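Local coordinates for SIR4-interacting protein SIF2 (Saccharomyces cerevisiae, PDB 1R5M) that antagonizes telomeric silencing in yeast and is a WD-repeat subunit of the Set3 corepressor complex, at residues 293-304 against 334-345. Sequence-based numbering, arbitrary orientation.
Sequences VSASWVGDDKVI and FAGRISQDGQKY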
loop_
_atom_site.group_PDB
_atom_site.type_symbol
_atom_site.label_atom_id
_atom_site.label_comp_id
_atom_site.label_asym_id
_atom_site.label_seq_id
_atom_site.Cartn_x
_atom_site.Cartn_y
_atom_site.Cartn_z
ATOM N N VAL A 293 4.883 -5.836 8.090
ATOM C CA VAL A 293 3.804 -4.902 7.796
ATOM C C VAL A 293 3.770 -4.389 6.363
ATOM O O VAL A 293 2.698 -4.085 5.840
ATOM C CB VAL A 293 3.838 -3.699 8.769
ATOM C CG1 VAL A 293 3.694 -4.197 10.202
ATOM C CG2 VAL A 293 5.133 -2.923 8.607
ATOM N N SER A 294 4.933 -4.298 5.725
ATOM C CA SER A 294 5.006 -3.820 4.347
ATOM C C SER A 294 6.209 -4.436 3.647
ATOM O O SER A 294 7.197 -4.784 4.291
ATOM C CB SER A 294 5.158 -2.293 4.300
ATOM O OG SER A 294 4.169 -1.630 5.072
ATOM N N ALA A 295 6.118 -4.570 2.327
ATOM C CA ALA A 295 7.212 -5.103 1.522
ATOM C C ALA A 295 7.045 -4.615 0.091
ATOM O O ALA A 295 5.923 -4.464 -0.397
ATOM C CB ALA A 295 7.219 -6.629 1.563
ATOM N N SER A 296 8.167 -4.369 -0.576
ATOM C CA SER A 296 8.156 -3.874 -1.946
ATOM C C SER A 296 9.312 -4.418 -2.758
ATOM O O SER A 296 10.334 -4.846 -2.218
ATOM C CB SER A 296 8.287 -2.343 -1.974
ATOM O OG SER A 296 7.216 -1.688 -1.329
ATOM N N TRP A 297 9.144 -4.378 -4.073
ATOM C CA TRP A 297 10.201 -4.777 -4.973
ATOM C C TRP A 297 11.149 -3.592 -5.053
ATOM O O TRP A 297 10.722 -2.436 -4.987
ATOM C CB TRP A 297 9.655 -5.052 -6.378
ATOM C CG TRP A 297 9.043 -6.386 -6.520
ATOM C CD1 TRP A 297 7.716 -6.697 -6.449
ATOM C CD2 TRP A 297 9.738 -7.617 -6.710
ATOM N NE1 TRP A 297 7.543 -8.053 -6.583
ATOM C CE2 TRP A 297 8.770 -8.644 -6.743
ATOM C CE3 TRP A 297 11.090 -7.954 -6.855
ATOM C CZ2 TRP A 297 9.110 -9.989 -6.913
ATOM C CZ3 TRP A 297 11.431 -9.293 -7.025
ATOM C CH2 TRP A 297 10.441 -10.295 -7.052
ATOM N N VAL A 298 12.436 -3.886 -5.168
ATOM C CA VAL A 298 13.454 -2.856 -5.323
ATOM C C VAL A 298 14.119 -3.308 -6.614
ATOM O O VAL A 298 15.037 -4.129 -6.609
ATOM C CB VAL A 298 14.468 -2.864 -4.165
ATOM C CG1 VAL A 298 15.543 -1.818 -4.415
ATOM C CG2 VAL A 298 13.750 -2.576 -2.847
ATOM N N GLY A 299 13.631 -2.783 -7.730
ATOM C CA GLY A 299 14.166 -3.211 -9.005
ATOM C C GLY A 299 13.641 -4.613 -9.258
ATOM O O GLY A 299 12.558 -4.976 -8.786
ATOM N N ASP A 300 14.416 -5.420 -9.973
ATOM C CA ASP A 300 14.004 -6.777 -10.303
ATOM C C ASP A 300 14.762 -7.869 -9.556
ATOM O O ASP A 300 14.373 -9.034 -9.618
ATOM C CB ASP A 300 14.180 -7.012 -11.805
ATOM C CG ASP A 300 13.345 -6.071 -12.648
ATOM O OD1 ASP A 300 13.723 -5.837 -13.817
ATOM O OD2 ASP A 300 12.312 -5.573 -12.152
ATOM N N ASP A 301 15.830 -7.504 -8.855
ATOM C CA ASP A 301 16.644 -8.497 -8.160
ATOM C C ASP A 301 16.647 -8.393 -6.642
ATOM O O ASP A 301 17.352 -9.148 -5.975
ATOM C CB ASP A 301 18.097 -8.418 -8.640
ATOM C CG ASP A 301 18.214 -8.309 -10.145
ATOM O OD1 ASP A 301 17.626 -9.150 -10.855
ATOM O OD2 ASP A 301 18.906 -7.379 -10.615
ATOM N N LYS A 302 15.871 -7.467 -6.093
ATOM C CA LYS A 302 15.830 -7.293 -4.647
ATOM C C LYS A 302 14.428 -6.955 -4.162
ATOM O O LYS A 302 13.589 -6.494 -4.933
ATOM C CB LYS A 302 16.763 -6.149 -4.221
ATOM C CG LYS A 302 18.207 -6.273 -4.688
ATOM C CD LYS A 302 19.021 -5.062 -4.243
ATOM C CE LYS A 302 20.421 -5.081 -4.838
ATOM N NZ LYS A 302 20.397 -4.953 -6.326
ATOM N N VAL A 303 14.184 -7.207 -2.880
ATOM C CA VAL A 303 12.917 -6.863 -2.246
ATOM C C VAL A 303 13.278 -6.282 -0.888
ATOM O O VAL A 303 14.340 -6.580 -0.338
ATOM C CB VAL A 303 11.968 -8.079 -2.063
ATOM C CG1 VAL A 303 11.485 -8.563 -3.422
ATOM C CG2 VAL A 303 12.661 -9.199 -1.312
ATOM N N ILE A 304 12.413 -5.423 -0.368
ATOM C CA ILE A 304 12.660 -4.794 0.918
ATOM C C ILE A 304 11.413 -4.946 1.770
ATOM O O ILE A 304 10.290 -4.918 1.262
ATOM C CB ILE A 304 13.043 -3.299 0.728
ATOM C CG1 ILE A 304 13.497 -2.695 2.058
ATOM C CG2 ILE A 304 11.872 -2.518 0.142
ATOM C CD1 ILE A 304 14.185 -1.346 1.900
ATOM N N PHE A 334 5.069 0.698 11.559
ATOM C CA PHE A 334 3.672 0.501 11.183
ATOM C C PHE A 334 3.429 0.472 9.681
ATOM O O PHE A 334 2.430 -0.083 9.221
ATOM C CB PHE A 334 2.799 1.596 11.804
ATOM C CG PHE A 334 2.552 1.420 13.278
ATOM C CD1 PHE A 334 1.757 2.329 13.966
ATOM C CD2 PHE A 334 3.102 0.347 13.977
ATOM C CE1 PHE A 334 1.511 2.175 15.327
ATOM C CE2 PHE A 334 2.860 0.185 15.344
ATOM C CZ PHE A 334 2.062 1.103 16.017
ATOM N N ALA A 335 4.328 1.076 8.914
ATOM C CA ALA A 335 4.172 1.099 7.464
ATOM C C ALA A 335 5.462 1.495 6.769
ATOM O O ALA A 335 6.268 2.240 7.320
ATOM C CB ALA A 335 3.057 2.063 7.076
ATOM N N GLY A 336 5.645 0.976 5.558
ATOM C CA GLY A 336 6.823 1.276 4.764
ATOM C C GLY A 336 6.397 1.466 3.320
ATOM O O GLY A 336 5.509 0.755 2.839
ATOM N N ARG A 337 7.015 2.419 2.626
ATOM C CA ARG A 337 6.674 2.705 1.232
ATOM C C ARG A 337 7.919 2.975 0.404
ATOM O O ARG A 337 8.792 3.741 0.815
ATOM C CB ARG A 337 5.783 3.944 1.143
ATOM C CG ARG A 337 4.542 3.903 2.005
ATOM C CD ARG A 337 3.419 3.108 1.370
ATOM N NE ARG A 337 2.237 3.119 2.228
ATOM C CZ ARG A 337 1.902 2.138 3.062
ATOM N NH1 ARG A 337 2.653 1.046 3.149
ATOM N NH2 ARG A 337 0.824 2.258 3.826
ATOM N N ILE A 338 7.995 2.358 -0.769
ATOM C CA ILE A 338 9.136 2.569 -1.651
ATOM C C ILE A 338 8.811 3.723 -2.596
ATOM O O ILE A 338 7.661 3.895 -3.014
ATOM C CB ILE A 338 9.449 1.294 -2.478
ATOM C CG1 ILE A 338 10.789 1.442 -3.202
ATOM C CG2 ILE A 338 8.341 1.037 -3.495
ATOM C CD1 ILE A 338 11.987 1.309 -2.305
ATOM N N SER A 339 9.819 4.529 -2.914
ATOM C CA SER A 339 9.623 5.649 -3.820
ATOM C C SER A 339 9.437 5.136 -5.244
ATOM O O SER A 339 9.758 3.990 -5.555
ATOM C CB SER A 339 10.828 6.593 -3.773
ATOM O OG SER A 339 12.015 5.918 -4.157
ATOM N N GLN A 340 8.913 6.003 -6.099
ATOM C CA GLN A 340 8.677 5.679 -7.498
ATOM C C GLN A 340 9.942 5.186 -8.197
ATOM O O GLN A 340 9.895 4.233 -8.978
ATOM C CB GLN A 340 8.167 6.923 -8.223
ATOM C CG GLN A 340 8.040 6.761 -9.721
ATOM C CD GLN A 340 6.695 6.214 -10.128
ATOM O OE1 GLN A 340 6.282 5.144 -9.680
ATOM N NE2 GLN A 340 5.998 6.951 -10.985
ATOM N N ASP A 341 11.067 5.837 -7.922
ATOM C CA ASP A 341 12.323 5.464 -8.560
ATOM C C ASP A 341 13.030 4.284 -7.900
ATOM O O ASP A 341 14.095 3.860 -8.354
ATOM C CB ASP A 341 13.265 6.678 -8.649
ATOM C CG ASP A 341 13.790 7.133 -7.295
ATOM O OD1 ASP A 341 13.474 6.500 -6.266
ATOM O OD2 ASP A 341 14.538 8.138 -7.266
ATOM N N GLY A 342 12.426 3.758 -6.837
ATOM C CA GLY A 342 12.986 2.619 -6.128
ATOM C C GLY A 342 14.301 2.864 -5.412
ATOM O O GLY A 342 14.978 1.917 -5.016
ATOM N N GLN A 343 14.656 4.131 -5.223
ATOM C CA GLN A 343 15.915 4.484 -4.571
ATOM C C GLN A 343 15.778 4.901 -3.111
ATOM O O GLN A 343 16.779 5.068 -2.415
ATOM C CB GLN A 343 16.596 5.612 -5.354
ATOM C CG GLN A 343 16.931 5.244 -6.793
ATOM C CD GLN A 343 18.153 4.352 -6.895
ATOM O OE1 GLN A 343 18.284 3.372 -6.164
ATOM N NE2 GLN A 343 19.054 4.689 -7.809
ATOM N N LYS A 344 14.545 5.074 -2.649
ATOM C CA LYS A 344 14.306 5.491 -1.270
ATOM C C LYS A 344 13.171 4.692 -0.648
ATOM O O LYS A 344 12.199 4.359 -1.321
ATOM C CB LYS A 344 13.951 6.981 -1.232
ATOM C CG LYS A 344 15.014 7.910 -1.820
ATOM C CD LYS A 344 16.209 8.045 -0.890
ATOM C CE LYS A 344 17.255 8.996 -1.463
ATOM N NZ LYS A 344 17.874 8.455 -2.709
ATOM N N TYR A 345 13.300 4.386 0.637
ATOM C CA TYR A 345 12.270 3.634 1.348
ATOM C C TYR A 345 11.920 4.401 2.615
ATOM O O TYR A 345 12.783 4.635 3.461
ATOM C CB TYR A 345 12.777 2.231 1.704
ATOM C CG TYR A 345 11.675 1.272 2.105
ATOM C CD1 TYR A 345 10.704 0.878 1.185
ATOM C CD2 TYR A 345 11.601 0.760 3.398
ATOM C CE1 TYR A 345 9.684 -0.008 1.543
ATOM C CE2 TYR A 345 10.583 -0.128 3.769
ATOM C CZ TYR A 345 9.631 -0.506 2.834
ATOM O OH TYR A 345 8.631 -1.387 3.184
HETATM O O HOH W 1 1.207 -1.281 6.908
HETATM O O HOH W 2 1.744 -1.660 3.831
HETATM O O HOH W 3 6.749 -1.548 1.286
#
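Ser294 makes the direct hydrogen bond between the two segments: Gly336 N donates to Ser294 OG (3.0 Å, N-H...O angle 147°). The hydroxyl gets there because OG stands anti to the carbonyl carbon (chi1 -52°). Strands 293-298 and 334-338 run nearly parallel, 13° apart, with axes 5.6 Å apart at closest approach. They are the innermost strands of neighbouring beta-propeller blades, in WD repeats 6 and 7.

Water carries most of the other polar contacts. Water 3 joins Ser296 OG (2.7 Å), Tyr345 OH (2.7 Å) and Gly336 O, and lies in the plane of the tyrosine ring at its edge. Water 2 links Ser294 OG to Arg337 NH1. The same NH1 bonds Gly336 O from above the carbonyl plane. Arg337 also forms a salt bridge with Asp399 in the next blade. Water 1 donates to Phe334 O (2.9 Å) and weakly to Val293 O.

Further out, on the second strands, Ile304 covers one face of the Tyr345 ring. Its CG2 makes a CH-pi contact 3.9 Å from the ring centroid, while CD1 lies 3.6 Å from Tyr345 CG. Cys306 and Val312, in the blade of Ile304, also touch this tyrosine. Between the inner strands, Ile338 CG2 packs on Ser296 CB. Val298 CG2 lies 4.3 Å from Ile338 CD1.

Gly336 has no side chain, and the phenol oxygen of Tyr345 sits close to its CA. The inner strands are joined by one direct hydrogen bond, shared waters and the Ser296-Ile338 packing, with Ile304 on Tyr345 behind them. The buried Ser294 hydroxyl and Tyr345 phenol both find polar partners at this blade junction.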